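Local coordinates for peptidase S15/CocE/NonD (Thaumarchaeota archaeon SCGC AB-539-E09, PDB 4PF1), which probably works as a serine aminopeptidase of the S15/CocE family, an alpha/beta hydrolase that trims residues from the amino-terminal end of peptides, at residues T49-P54 with I100-D105; T67-E72 with G160-Y165; A185-G190 with Q296-G301. One frame throughout, in Å; residues are numbered along the deposited sequence.

Contact 1. Residues T49-P54 with I100-D105; sequences TIILIP and IIVYQD
Thr49 OG1 lies close to the plane of the flat Gln104 amide, 8° out of it, 3.0 Å from Gln104 NE2. The N-H points almost straight at this oxygen (165°). Two outer partners complete the grip on the amide, Arg66 NE at OE1 and Thr140 OG1 at NE2, while Thr49 OG1 also bonds to Leu47 O; together they fix which end of the amide is oxygen and which nitrogen. Gln104 CG stands anti to the backbone N (chi1 -179°), which places CG 3.5 Å from Thr49 OG1, and the two side chains cross at a slant. The second flat group, the Tyr103 ring, has Ile101 CG2 of its own strand at its edge, in plane; its hydroxyl leads away to Asn91.

Between the strands, Ile50 with Tyr103 and Leu52 with Ile101 are hydrogen-bonded pairs, each with two N-H...O bonds; Ile50 N to Tyr103 O is the shortest, at 2.7 Å. Thr49 with Gln104 and Ile51 with Val102 are the non-hydrogen-bonded pairs that alternate with them. On the face carrying Thr49, Ile51, Val102 and Gln104, methyl groups pack against one another: Thr49 CG2 lies on Val102 CG1 at 3.6 Å, and Ile51 CG2 touches both Ile100 CG2 (3.8 Å) and Val102 CG2 (3.9 Å). The other face carries Ile50, Leu52, Ile101 and Tyr103, with Leu52 CB 3.4 Å from Ile101 O. Helix 71-74 covers part of that face, touching Ile50 and Tyr103. Strand 32-40 flanks one side of the pair and strand 60-67 the other, which places it in the antiparallel opening region of the central mixed sheet of an alpha/beta hydrolase.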
ATOM      1  N   THR A  49     -23.687   6.529  33.232  1.00 12.64           N
ATOM      2  CA  THR A  49     -22.321   6.874  33.615  1.00 12.52           C
ATOM      3  C   THR A  49     -21.438   5.622  33.709  1.00 16.71           C
ATOM      4  O   THR A  49     -21.731   4.705  34.477  1.00 16.31           O
ATOM      5  CB  THR A  49     -22.344   7.667  34.930  1.00 19.57           C
ATOM      6  OG1 THR A  49     -23.405   8.627  34.877  1.00 19.51           O
ATOM      7  CG2 THR A  49     -21.036   8.371  35.210  1.00 16.49           C
ATOM      8  N   ILE A  50     -20.344   5.606  32.933  1.00 13.90           N
ATOM      9  CA  ILE A  50     -19.399   4.488  32.889  1.00 14.24           C
ATOM     10  C   ILE A  50     -18.152   4.866  33.675  1.00 18.43           C
ATOM     11  O   ILE A  50     -17.415   5.763  33.265  1.00 17.91           O
ATOM     12  CB  ILE A  50     -19.067   4.076  31.416  1.00 17.28           C
ATOM     13  CG1 ILE A  50     -20.351   3.899  30.534  1.00 17.88           C
ATOM     14  CG2 ILE A  50     -18.134   2.853  31.352  1.00 17.92           C
ATOM     15  CD1 ILE A  50     -21.510   2.998  31.126  1.00 24.47           C
ATOM     16  N   ILE A  51     -17.925   4.185  34.806  1.00 15.16           N
ATOM     17  CA  ILE A  51     -16.801   4.452  35.705  1.00 15.04           C
ATOM     18  C   ILE A  51     -15.760   3.321  35.605  1.00 18.49           C
ATOM     19  O   ILE A  51     -16.071   2.159  35.885  1.00 18.08           O
ATOM     20  CB  ILE A  51     -17.310   4.649  37.164  1.00 18.66           C
ATOM     21  CG1 ILE A  51     -18.440   5.707  37.227  1.00 19.18           C
ATOM     22  CG2 ILE A  51     -16.157   5.018  38.110  1.00 19.84           C
ATOM     23  CD1 ILE A  51     -19.554   5.395  38.232  1.00 26.25           C
ATOM     24  N   LEU A  52     -14.531   3.671  35.201  1.00 14.63           N
ATOM     25  CA  LEU A  52     -13.439   2.708  35.063  1.00 14.63           C
ATOM     26  C   LEU A  52     -12.430   2.912  36.191  1.00 19.19           C
ATOM     27  O   LEU A  52     -11.748   3.938  36.244  1.00 18.19           O
ATOM     28  CB  LEU A  52     -12.759   2.821  33.679  1.00 14.03           C
ATOM     29  CG  LEU A  52     -13.689   2.839  32.451  1.00 18.25           C
ATOM     30  CD1 LEU A  52     -12.920   3.179  31.202  1.00 17.92           C
ATOM     31  CD2 LEU A  52     -14.419   1.505  32.274  1.00 20.68           C
ATOM     32  N   ILE A  53     -12.379   1.958  37.124  1.00 16.92           N
ATOM     33  CA  ILE A  53     -11.489   2.045  38.275  1.00 17.44           C
ATOM     34  C   ILE A  53     -10.341   1.046  38.116  1.00 22.17           C
ATOM     35  O   ILE A  53     -10.593  -0.155  38.018  1.00 22.25           O
ATOM     36  CB  ILE A  53     -12.251   1.824  39.619  1.00 20.92           C
ATOM     37  CG1 ILE A  53     -13.607   2.572  39.643  1.00 21.14           C
ATOM     38  CG2 ILE A  53     -11.364   2.215  40.815  1.00 21.85           C
ATOM     39  CD1 ILE A  53     -14.668   1.944  40.532  1.00 29.54           C
ATOM     40  N   PRO A  54      -9.070   1.512  38.101  1.00 18.94           N
ATOM     41  CA  PRO A  54      -7.948   0.560  38.014  1.00 19.05           C
ATOM     42  C   PRO A  54      -7.908  -0.331  39.255  1.00 23.06           C
ATOM     43  O   PRO A  54      -8.164   0.151  40.355  1.00 22.61           O
ATOM     44  CB  PRO A  54      -6.709   1.469  37.920  1.00 20.60           C
ATOM     45  CG  PRO A  54      -7.237   2.833  37.597  1.00 24.70           C
ATOM     46  CD  PRO A  54      -8.590   2.902  38.208  1.00 20.40           C
ATOM     47  N   ILE A 100      -9.096   7.428  37.832  1.00 14.76           N
ATOM     48  CA  ILE A 100     -10.399   6.834  37.575  1.00 13.87           C
ATOM     49  C   ILE A 100     -10.925   7.540  36.319  1.00 17.58           C
ATOM     50  O   ILE A 100     -10.931   8.772  36.270  1.00 16.46           O
ATOM     51  CB  ILE A 100     -11.352   6.946  38.804  1.00 16.76           C
ATOM     52  CG1 ILE A 100     -10.941   5.945  39.908  1.00 17.01           C
ATOM     53  CG2 ILE A 100     -12.817   6.733  38.391  1.00 16.83           C
ATOM     54  CD1 ILE A 100     -11.278   6.386  41.340  1.00 21.28           C
ATOM     55  N   ILE A 101     -11.252   6.772  35.271  1.00 14.81           N
ATOM     56  CA  ILE A 101     -11.723   7.349  34.011  1.00 14.38           C
ATOM     57  C   ILE A 101     -13.239   7.173  33.916  1.00 18.21           C
ATOM     58  O   ILE A 101     -13.744   6.048  34.003  1.00 18.07           O
ATOM     59  CB  ILE A 101     -10.968   6.761  32.789  1.00 16.99           C
ATOM     60  CG1 ILE A 101      -9.438   6.978  32.939  1.00 17.08           C
ATOM     61  CG2 ILE A 101     -11.489   7.377  31.474  1.00 17.02           C
ATOM     62  CD1 ILE A 101      -8.592   5.916  32.359  1.00 22.98           C
ATOM     63  N   VAL A 102     -13.966   8.297  33.780  1.00 14.28           N
ATOM     64  CA  VAL A 102     -15.427   8.295  33.751  1.00 13.99           C
ATOM     65  C   VAL A 102     -15.955   8.911  32.448  1.00 17.10           C
ATOM     66  O   VAL A 102     -15.592  10.036  32.099  1.00 15.99           O
ATOM     67  CB  VAL A 102     -16.022   9.021  34.997  1.00 17.99           C
ATOM     68  CG1 VAL A 102     -17.542   9.061  34.939  1.00 17.87           C
ATOM     69  CG2 VAL A 102     -15.557   8.373  36.297  1.00 18.04           C
ATOM     70  N   TYR A 103     -16.847   8.177  31.761  1.00 13.44           N
ATOM     71  CA  TYR A 103     -17.535   8.642  30.555  1.00 12.69           C
ATOM     72  C   TYR A 103     -19.024   8.602  30.794  1.00 16.06           C
ATOM     73  O   TYR A 103     -19.552   7.579  31.241  1.00 15.68           O
ATOM     74  CB  TYR A 103     -17.151   7.807  29.324  1.00 13.18           C
ATOM     75  CG  TYR A 103     -15.925   8.330  28.615  1.00 14.05           C
ATOM     76  CD1 TYR A 103     -14.655   8.176  29.169  1.00 15.63           C
ATOM     77  CD2 TYR A 103     -16.030   9.004  27.402  1.00 14.29           C
ATOM     78  CE1 TYR A 103     -13.525   8.691  28.540  1.00 15.62           C
ATOM     79  CE2 TYR A 103     -14.904   9.500  26.750  1.00 14.66           C
ATOM     80  CZ  TYR A 103     -13.653   9.347  27.327  1.00 19.42           C
ATOM     81  OH  TYR A 103     -12.541   9.853  26.709  1.00 16.39           O
ATOM     82  N   GLN A 104     -19.705   9.721  30.544  1.00 12.23           N
ATOM     83  CA  GLN A 104     -21.136   9.802  30.785  1.00 12.05           C
ATOM     84  C   GLN A 104     -21.883  10.208  29.530  1.00 16.58           C
ATOM     85  O   GLN A 104     -21.468  11.146  28.845  1.00 16.11           O
ATOM     86  CB  GLN A 104     -21.430  10.798  31.928  1.00 13.23           C
ATOM     87  CG  GLN A 104     -22.918  10.938  32.268  1.00 19.78           C
ATOM     88  CD  GLN A 104     -23.170  12.019  33.280  1.00 31.07           C
ATOM     89  OE1 GLN A 104     -23.035  13.215  32.996  1.00 25.29           O
ATOM     90  NE2 GLN A 104     -23.587  11.623  34.469  1.00 18.76           N
ATOM     91  N   ASP A 105     -23.011   9.526  29.246  1.00 13.54           N
ATOM     92  CA  ASP A 105     -23.882   9.916  28.143  1.00 13.43           C
ATOM     93  C   ASP A 105     -24.588  11.202  28.543  1.00 18.12           C
ATOM     94  O   ASP A 105     -25.175  11.260  29.632  1.00 18.13           O
ATOM     95  CB  ASP A 105     -24.917   8.815  27.822  1.00 15.09           C
ATOM     96  CG  ASP A 105     -24.379   7.566  27.140  1.00 21.63           C
ATOM     97  OD1 ASP A 105     -23.517   7.701  26.241  1.00 21.01           O
ATOM     98  OD2 ASP A 105     -24.893   6.464  27.434  1.00 23.03           O
TER

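Contact 2. Residues T67-E72 with G160-Y165; sequences TPYHAE and GSYEGY
Thr67 OG1 is gripped from two directions: it donates to Glu163 OE2 at 2.8 Å and accepts from Tyr69 N at 2.9 Å, the second bond closing an ST turn. OG1 stands anti to the backbone N (chi1 -178°), on the carbonyl side, where it can serve both partners. Glu163 receives this proton on the anti lone pair of OE2, and the same oxygen forms a salt bridge with Arg74, so the buried carboxylate oxygen has charge compensation as well as a neutral donor.

Beside this polar link, Pro68 CG lies over one face of the Tyr162 ring, 3.4 Å above the plane and displaced toward the rim, nearest CD1. Its line to the ring centroid is 16° off the normal, which defines a CH-pi contact. The same carbon sits above the centre of the Tyr69 ring, 3.7 Å from that plane, and is therefore held between the faces of two tyrosines. Tyr69 OH approaches Tyr162 CB to 3.6 Å, and Tyr210 OH, from helix 204-215, hydrogen-bonds to Tyr69 OH.

Water 1 joins Tyr69 OH, at 2.5 Å, to Ser161 OG, at 2.6 Å, and lies 3.3 Å from Tyr162 N. Ser161 sits at the sharp turn from strand 154-160 into helix 162-169, with a positive phi of 61°. That is the nucleophile elbow of the alpha/beta hydrolases, consistent with Ser161 as nucleophile; as in cocaine esterase, Tyr69 OH and Tyr162 N probably form the oxyanion hole.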
ATOM      1  N   THR A  67     -20.172  12.914  26.888  1.00 15.71           N
ATOM      2  CA  THR A  67     -20.253  12.706  25.444  1.00 15.30           C
ATOM      3  C   THR A  67     -21.662  12.417  24.876  1.00 18.92           C
ATOM      4  O   THR A  67     -22.410  11.625  25.450  1.00 18.39           O
ATOM      5  CB  THR A  67     -19.310  11.514  25.064  1.00 22.85           C
ATOM      6  OG1 THR A  67     -19.313  11.304  23.652  1.00 21.37           O
ATOM      7  CG2 THR A  67     -19.665  10.201  25.787  1.00 21.16           C
ATOM      8  N   PRO A  68     -21.958  12.914  23.644  1.00 15.91           N
ATOM      9  CA  PRO A  68     -23.186  12.487  22.960  1.00 15.77           C
ATOM     10  C   PRO A  68     -22.876  11.336  21.970  1.00 17.92           C
ATOM     11  O   PRO A  68     -23.675  11.072  21.070  1.00 17.31           O
ATOM     12  CB  PRO A  68     -23.596  13.753  22.213  1.00 17.57           C
ATOM     13  CG  PRO A  68     -22.248  14.382  21.822  1.00 21.59           C
ATOM     14  CD  PRO A  68     -21.195  13.866  22.801  1.00 16.99           C
ATOM     15  N   TYR A  69     -21.681  10.688  22.108  1.00 13.64           N
ATOM     16  CA  TYR A  69     -21.207   9.670  21.160  1.00 12.76           C
ATOM     17  C   TYR A  69     -21.038   8.267  21.765  1.00 18.19           C
ATOM     18  O   TYR A  69     -20.100   7.553  21.393  1.00 18.13           O
ATOM     19  CB  TYR A  69     -19.881  10.117  20.499  1.00 12.82           C
ATOM     20  CG  TYR A  69     -19.934  11.498  19.879  1.00 13.37           C
ATOM     21  CD1 TYR A  69     -20.852  11.800  18.876  1.00 15.15           C
ATOM     22  CD2 TYR A  69     -19.044  12.494  20.269  1.00 13.57           C
ATOM     23  CE1 TYR A  69     -20.913  13.071  18.310  1.00 15.67           C
ATOM     24  CE2 TYR A  69     -19.098  13.770  19.713  1.00 13.85           C
ATOM     25  CZ  TYR A  69     -20.031  14.053  18.729  1.00 19.23           C
ATOM     26  OH  TYR A  69     -20.089  15.306  18.170  1.00 15.85           O
ATOM     27  N   HIS A  70     -21.987   7.842  22.629  1.00 15.72           N
ATOM     28  CA  HIS A  70     -22.054   6.486  23.206  1.00 15.90           C
ATOM     29  C   HIS A  70     -20.894   6.205  24.183  1.00 18.29           C
ATOM     30  O   HIS A  70     -19.881   5.619  23.792  1.00 17.39           O
ATOM     31  CB  HIS A  70     -22.087   5.423  22.074  1.00 16.71           C
ATOM     32  CG  HIS A  70     -22.797   4.150  22.412  1.00 20.40           C
ATOM     33  ND1 HIS A  70     -23.315   3.915  23.675  1.00 22.52           N
ATOM     34  CD2 HIS A  70     -23.080   3.092  21.619  1.00 22.06           C
ATOM     35  CE1 HIS A  70     -23.874   2.718  23.614  1.00 22.14           C
ATOM     36  NE2 HIS A  70     -23.761   2.187  22.397  1.00 22.24           N
ATOM     37  N   ALA A  71     -21.082   6.578  25.467  1.00 14.54           N
ATOM     38  CA  ALA A  71     -20.101   6.378  26.544  1.00 14.46           C
ATOM     39  C   ALA A  71     -19.644   4.915  26.643  1.00 19.01           C
ATOM     40  O   ALA A  71     -18.470   4.666  26.909  1.00 17.87           O
ATOM     41  CB  ALA A  71     -20.686   6.827  27.875  1.00 15.38           C
ATOM     42  N   GLU A  72     -20.571   3.952  26.405  1.00 16.69           N
ATOM     43  CA  GLU A  72     -20.284   2.517  26.451  1.00 17.31           C
ATOM     44  C   GLU A  72     -19.374   2.083  25.282  1.00 21.12           C
ATOM     45  O   GLU A  72     -18.640   1.104  25.421  1.00 20.17           O
ATOM     46  CB  GLU A  72     -21.586   1.695  26.474  1.00 19.13           C
ATOM     47  CG  GLU A  72     -22.045   1.364  27.886  1.00 27.80           C
ATOM     48  CD  GLU A  72     -23.482   0.899  28.044  1.00 48.94           C
ATOM     49  OE1 GLU A  72     -23.815  -0.201  27.547  1.00 43.24           O
ATOM     50  OE2 GLU A  72     -24.254   1.600  28.737  1.00 45.22           O
ATOM     51  N   GLY A 160     -12.566  16.590  23.612  1.00 12.99           N
ATOM     52  CA  GLY A 160     -12.476  17.358  22.377  1.00 13.04           C
ATOM     53  C   GLY A 160     -13.794  17.516  21.648  1.00 17.98           C
ATOM     54  O   GLY A 160     -14.688  16.676  21.790  1.00 17.33           O
ATOM     55  N   SER A 161     -13.912  18.595  20.836  1.00 15.54           N
ATOM     56  CA  SER A 161     -15.095  18.917  20.018  1.00 15.71           C
ATOM     57  C   SER A 161     -16.344  19.127  20.909  1.00 19.06           C
ATOM     58  O   SER A 161     -16.334  20.037  21.744  1.00 18.93           O
ATOM     59  CB  SER A 161     -15.328  17.832  18.968  1.00 19.43           C
ATOM     60  OG  SER A 161     -16.104  18.310  17.886  1.00 30.59           O
ATOM     61  N   TYR A 162     -17.399  18.281  20.752  1.00 14.88           N
ATOM     62  CA  TYR A 162     -18.608  18.332  21.589  1.00 14.58           C
ATOM     63  C   TYR A 162     -18.238  18.024  23.044  1.00 18.42           C
ATOM     64  O   TYR A 162     -18.764  18.654  23.960  1.00 18.95           O
ATOM     65  CB  TYR A 162     -19.662  17.333  21.077  1.00 15.25           C
ATOM     66  CG  TYR A 162     -21.095  17.661  21.451  1.00 16.26           C
ATOM     67  CD1 TYR A 162     -21.533  17.561  22.772  1.00 18.36           C
ATOM     68  CD2 TYR A 162     -22.044  17.941  20.473  1.00 16.34           C
ATOM     69  CE1 TYR A 162     -22.865  17.804  23.114  1.00 18.31           C
ATOM     70  CE2 TYR A 162     -23.376  18.187  20.804  1.00 17.13           C
ATOM     71  CZ  TYR A 162     -23.785  18.103  22.125  1.00 23.16           C
ATOM     72  OH  TYR A 162     -25.101  18.331  22.453  1.00 22.37           O
ATOM     73  N   GLU A 163     -17.292  17.083  23.247  1.00 14.16           N
ATOM     74  CA  GLU A 163     -16.784  16.727  24.575  1.00 13.81           C
ATOM     75  C   GLU A 163     -15.958  17.884  25.155  1.00 17.20           C
ATOM     76  O   GLU A 163     -15.811  17.986  26.367  1.00 17.02           O
ATOM     77  CB  GLU A 163     -15.957  15.434  24.520  1.00 14.69           C
ATOM     78  CG  GLU A 163     -16.777  14.217  24.115  1.00 20.92           C
ATOM     79  CD  GLU A 163     -15.997  12.943  23.848  1.00 32.00           C
ATOM     80  OE1 GLU A 163     -14.756  12.949  24.004  1.00 20.56           O
ATOM     81  OE2 GLU A 163     -16.636  11.932  23.481  1.00 26.92           O
ATOM     82  N   GLY A 164     -15.450  18.749  24.275  1.00 14.00           N
ATOM     83  CA  GLY A 164     -14.736  19.962  24.653  1.00 13.95           C
ATOM     84  C   GLY A 164     -15.714  21.033  25.086  1.00 17.63           C
ATOM     85  O   GLY A 164     -15.444  21.782  26.026  1.00 17.41           O
ATOM     86  N   TYR A 165     -16.879  21.089  24.407  1.00 14.42           N
ATOM     87  CA  TYR A 165     -17.983  21.998  24.730  1.00 14.69           C
ATOM     88  C   TYR A 165     -18.541  21.647  26.114  1.00 17.49           C
ATOM     89  O   TYR A 165     -18.768  22.547  26.920  1.00 17.18           O
ATOM     90  CB  TYR A 165     -19.085  21.921  23.642  1.00 16.19           C
ATOM     91  CG  TYR A 165     -20.413  22.535  24.037  1.00 19.53           C
ATOM     92  CD1 TYR A 165     -20.654  23.893  23.862  1.00 22.25           C
ATOM     93  CD2 TYR A 165     -21.446  21.748  24.542  1.00 20.36           C
ATOM     94  CE1 TYR A 165     -21.877  24.463  24.218  1.00 23.76           C
ATOM     95  CE2 TYR A 165     -22.666  22.311  24.917  1.00 21.73           C
ATOM     96  CZ  TYR A 165     -22.881  23.667  24.740  1.00 30.27           C
ATOM     97  OH  TYR A 165     -24.089  24.230  25.073  1.00 33.18           O
TER
HETATM   98  O   HOH W   1     -17.875  16.359  18.158  1.00 22.99           O

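Contact 3. Residues A185-G190 with Q296-G301; sequences ASMVDG and QEDIYG
Asp298 CG stands anti to its carbonyl carbon and beside its backbone N (chi1 -61°), and Met187 CG takes the matching position on its own residue (chi1 -64°); these settings place the two CG atoms. The side chains cross obliquely, with Asp298 OD1 3.6 Å from Met187 CG and the same distance from Met187 CA. Asp298 CB lies 3.5 Å from both Ala185 O and Ser186 O. An alanine in place of Asp298 would probably open a gap beside Met187 and let its side chain turn more easily, since the carboxylate atoms that now touch it would be missing.

Farther along, Val188 CB packs 3.6 Å from Gly301 CA, an approach permitted by the lack of a side chain on Gly301. Asp189 CB meets Tyr300 CE2 at 3.6 Å, obliquely to the ring.

The polar links between the loops run through water. Water 2 donates to Ser186 O, at 2.9 Å, and to Asp298 O, at 2.7 Å, satisfying a carbonyl on each side. Water 3, in the plane of the Tyr300 ring at its edge, donates to Asp189 OD2 and accepts from Tyr300 OH. Tyr265 OH is a further partner of that carboxylate oxygen, and Lys304 NZ bonds to the tyrosine hydroxyl.

Asp295, the presumed acid of a Ser-His-Asp triad, accepts from the backbone N of Glu297 and Asp298 on OD1, and Asp298 also touches His328. Such chemistry implies that the acid loop is positioned by carbon packing and bridging waters on one side, while the backbone N-H groups of Glu297 and Asp298 hold Asp295 OD1 in position, which is consistent with a triad acid.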
ATOM      1  N   ALA A 185      -9.984  21.253  20.982  1.00 14.54           N
ATOM      2  CA  ALA A 185     -10.721  21.642  19.763  1.00 14.82           C
ATOM      3  C   ALA A 185     -12.245  21.816  20.007  1.00 19.06           C
ATOM      4  O   ALA A 185     -13.058  21.220  19.298  1.00 17.94           O
ATOM      5  CB  ALA A 185     -10.492  20.587  18.693  1.00 15.16           C
ATOM      6  N   SER A 186     -12.611  22.619  21.019  1.00 16.17           N
ATOM      7  CA  SER A 186     -13.990  22.798  21.474  1.00 16.34           C
ATOM      8  C   SER A 186     -14.906  23.491  20.472  1.00 19.51           C
ATOM      9  O   SER A 186     -14.462  24.332  19.683  1.00 18.73           O
ATOM     10  CB  SER A 186     -14.013  23.585  22.779  1.00 20.53           C
ATOM     11  OG  SER A 186     -13.315  22.893  23.801  1.00 30.79           O
ATOM     12  N   MET A 187     -16.210  23.156  20.546  1.00 15.70           N
ATOM     13  CA  MET A 187     -17.265  23.816  19.787  1.00 15.12           C
ATOM     14  C   MET A 187     -17.568  25.118  20.525  1.00 19.28           C
ATOM     15  O   MET A 187     -18.010  25.073  21.677  1.00 19.75           O
ATOM     16  CB  MET A 187     -18.517  22.914  19.688  1.00 17.19           C
ATOM     17  CG  MET A 187     -18.284  21.614  18.925  1.00 19.84           C
ATOM     18  SD  MET A 187     -19.715  20.492  18.947  1.00 23.09           S
ATOM     19  CE  MET A 187     -20.841  21.390  17.945  1.00 20.03           C
ATOM     20  N   VAL A 188     -17.217  26.267  19.931  1.00 15.14           N
ATOM     21  CA  VAL A 188     -17.367  27.565  20.605  1.00 15.01           C
ATOM     22  C   VAL A 188     -18.402  28.431  19.884  1.00 18.76           C
ATOM     23  O   VAL A 188     -19.340  28.914  20.519  1.00 18.71           O
ATOM     24  CB  VAL A 188     -15.992  28.272  20.752  1.00 18.46           C
ATOM     25  CG1 VAL A 188     -16.137  29.732  21.177  1.00 18.61           C
ATOM     26  CG2 VAL A 188     -15.100  27.514  21.728  1.00 18.21           C
ATOM     27  N   ASP A 189     -18.228  28.642  18.574  1.00 14.77           N
ATOM     28  CA  ASP A 189     -19.185  29.414  17.800  1.00 14.75           C
ATOM     29  C   ASP A 189     -19.451  28.706  16.481  1.00 18.84           C
ATOM     30  O   ASP A 189     -18.651  28.799  15.544  1.00 18.21           O
ATOM     31  CB  ASP A 189     -18.710  30.863  17.586  1.00 16.25           C
ATOM     32  CG  ASP A 189     -19.835  31.842  17.282  1.00 21.90           C
ATOM     33  OD1 ASP A 189     -20.751  31.477  16.507  1.00 22.42           O
ATOM     34  OD2 ASP A 189     -19.761  32.993  17.756  1.00 22.88           O
ATOM     35  N   GLY A 190     -20.583  28.003  16.432  1.00 15.41           N
ATOM     36  CA  GLY A 190     -21.016  27.222  15.280  1.00 15.07           C
ATOM     37  C   GLY A 190     -21.366  28.035  14.049  1.00 18.99           C
ATOM     38  O   GLY A 190     -21.482  27.476  12.959  1.00 18.84           O
ATOM     39  N   GLN A 296      -9.941  20.786  10.893  1.00 11.71           N
ATOM     40  CA  GLN A 296     -10.927  20.863   9.811  1.00 10.77           C
ATOM     41  C   GLN A 296     -12.387  20.973  10.325  1.00 15.98           C
ATOM     42  O   GLN A 296     -13.319  21.005   9.512  1.00 15.90           O
ATOM     43  CB  GLN A 296     -10.766  19.650   8.862  1.00 11.59           C
ATOM     44  CG  GLN A 296     -11.327  18.308   9.395  1.00 18.41           C
ATOM     45  CD  GLN A 296     -10.463  17.577  10.409  1.00 28.49           C
ATOM     46  OE1 GLN A 296      -9.441  18.077  10.892  1.00 24.26           O
ATOM     47  NE2 GLN A 296     -10.886  16.372  10.783  1.00 13.15           N
ATOM     48  N   GLU A 297     -12.587  21.057  11.658  1.00 12.92           N
ATOM     49  CA  GLU A 297     -13.937  21.131  12.211  1.00 12.37           C
ATOM     50  C   GLU A 297     -14.142  22.330  13.142  1.00 14.92           C
ATOM     51  O   GLU A 297     -15.170  23.001  13.030  1.00 13.55           O
ATOM     52  CB  GLU A 297     -14.300  19.824  12.930  1.00 13.72           C
ATOM     53  CG  GLU A 297     -14.535  18.665  11.968  1.00 22.88           C
ATOM     54  CD  GLU A 297     -15.151  17.402  12.540  1.00 30.89           C
ATOM     55  OE1 GLU A 297     -15.217  16.395  11.799  1.00 27.01           O
ATOM     56  OE2 GLU A 297     -15.591  17.421  13.712  1.00 19.55           O
ATOM     57  N   ASP A 298     -13.194  22.594  14.063  1.00 10.98           N
ATOM     58  CA  ASP A 298     -13.317  23.700  15.030  1.00 11.08           C
ATOM     59  C   ASP A 298     -12.015  24.514  15.105  1.00 15.47           C
ATOM     60  O   ASP A 298     -11.343  24.527  16.141  1.00 15.01           O
ATOM     61  CB  ASP A 298     -13.709  23.158  16.421  1.00 12.81           C
ATOM     62  CG  ASP A 298     -15.045  22.445  16.438  1.00 18.87           C
ATOM     63  OD1 ASP A 298     -16.077  23.130  16.508  1.00 18.82           O
ATOM     64  OD2 ASP A 298     -15.051  21.205  16.382  1.00 22.80           O
ATOM     65  N   ILE A 299     -11.673  25.207  13.999  1.00 12.66           N
ATOM     66  CA  ILE A 299     -10.442  26.004  13.868  1.00 12.53           C
ATOM     67  C   ILE A 299     -10.571  27.423  14.496  1.00 16.30           C
ATOM     68  O   ILE A 299      -9.560  28.109  14.673  1.00 16.38           O
ATOM     69  CB  ILE A 299     -10.030  26.078  12.362  1.00 15.28           C
ATOM     70  CG1 ILE A 299      -8.508  26.268  12.194  1.00 15.60           C
ATOM     71  CG2 ILE A 299     -10.854  27.116  11.573  1.00 15.31           C
ATOM     72  CD1 ILE A 299      -7.928  25.611  10.974  1.00 21.13           C
ATOM     73  N   TYR A 300     -11.803  27.847  14.825  1.00 12.66           N
ATOM     74  CA  TYR A 300     -12.102  29.184  15.356  1.00 12.56           C
ATOM     75  C   TYR A 300     -12.095  29.225  16.895  1.00 16.68           C
ATOM     76  O   TYR A 300     -11.583  30.183  17.488  1.00 17.03           O
ATOM     77  CB  TYR A 300     -13.481  29.638  14.821  1.00 13.35           C
ATOM     78  CG  TYR A 300     -14.024  30.920  15.414  1.00 14.94           C
ATOM     79  CD1 TYR A 300     -13.792  32.147  14.801  1.00 17.08           C
ATOM     80  CD2 TYR A 300     -14.855  30.897  16.530  1.00 15.62           C
ATOM     81  CE1 TYR A 300     -14.304  33.329  15.331  1.00 18.29           C
ATOM     82  CE2 TYR A 300     -15.357  32.073  17.081  1.00 17.05           C
ATOM     83  CZ  TYR A 300     -15.086  33.288  16.473  1.00 23.76           C
ATOM     84  OH  TYR A 300     -15.613  34.445  16.985  1.00 23.99           O
ATOM     85  N   GLY A 301     -12.707  28.217  17.503  1.00 12.28           N
ATOM     86  CA  GLY A 301     -12.937  28.113  18.938  1.00 12.67           C
ATOM     87  C   GLY A 301     -11.806  28.370  19.917  1.00 17.29           C
ATOM     88  O   GLY A 301     -11.904  29.280  20.747  1.00 17.17           O
TER
HETATM   89  O   HOH W   2     -11.763  24.799  18.831  1.00 17.00           O
HETATM   90  O   HOH W   3     -17.583  34.100  18.805  1.00 10.93           O

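Overall arrangement
The three contacts follow one another across the central mixed sheet of the catalytic region. Contact 1 lies toward its antiparallel end; contacts 2 and 3 sit on loops at the C-terminal ends of the parallel strands 60-67, 154-160, 178-184 and 287-292. Centres of contacts 1 and 2 are about 13 Å apart, those of 2 and 3 about 14 Å, and those of 1 and 3 about 26 Å. Along the chain the segments of contacts 1 and 2 alternate, while contact 3 follows both. Asp105 OD1 reaches Ala71 N, and Met187 SD packs on Tyr162 CA, so contact 2, holding the presumed nucleophile, touches both neighbours and joins the antiparallel end of the sheet to the loop after strand 287-292.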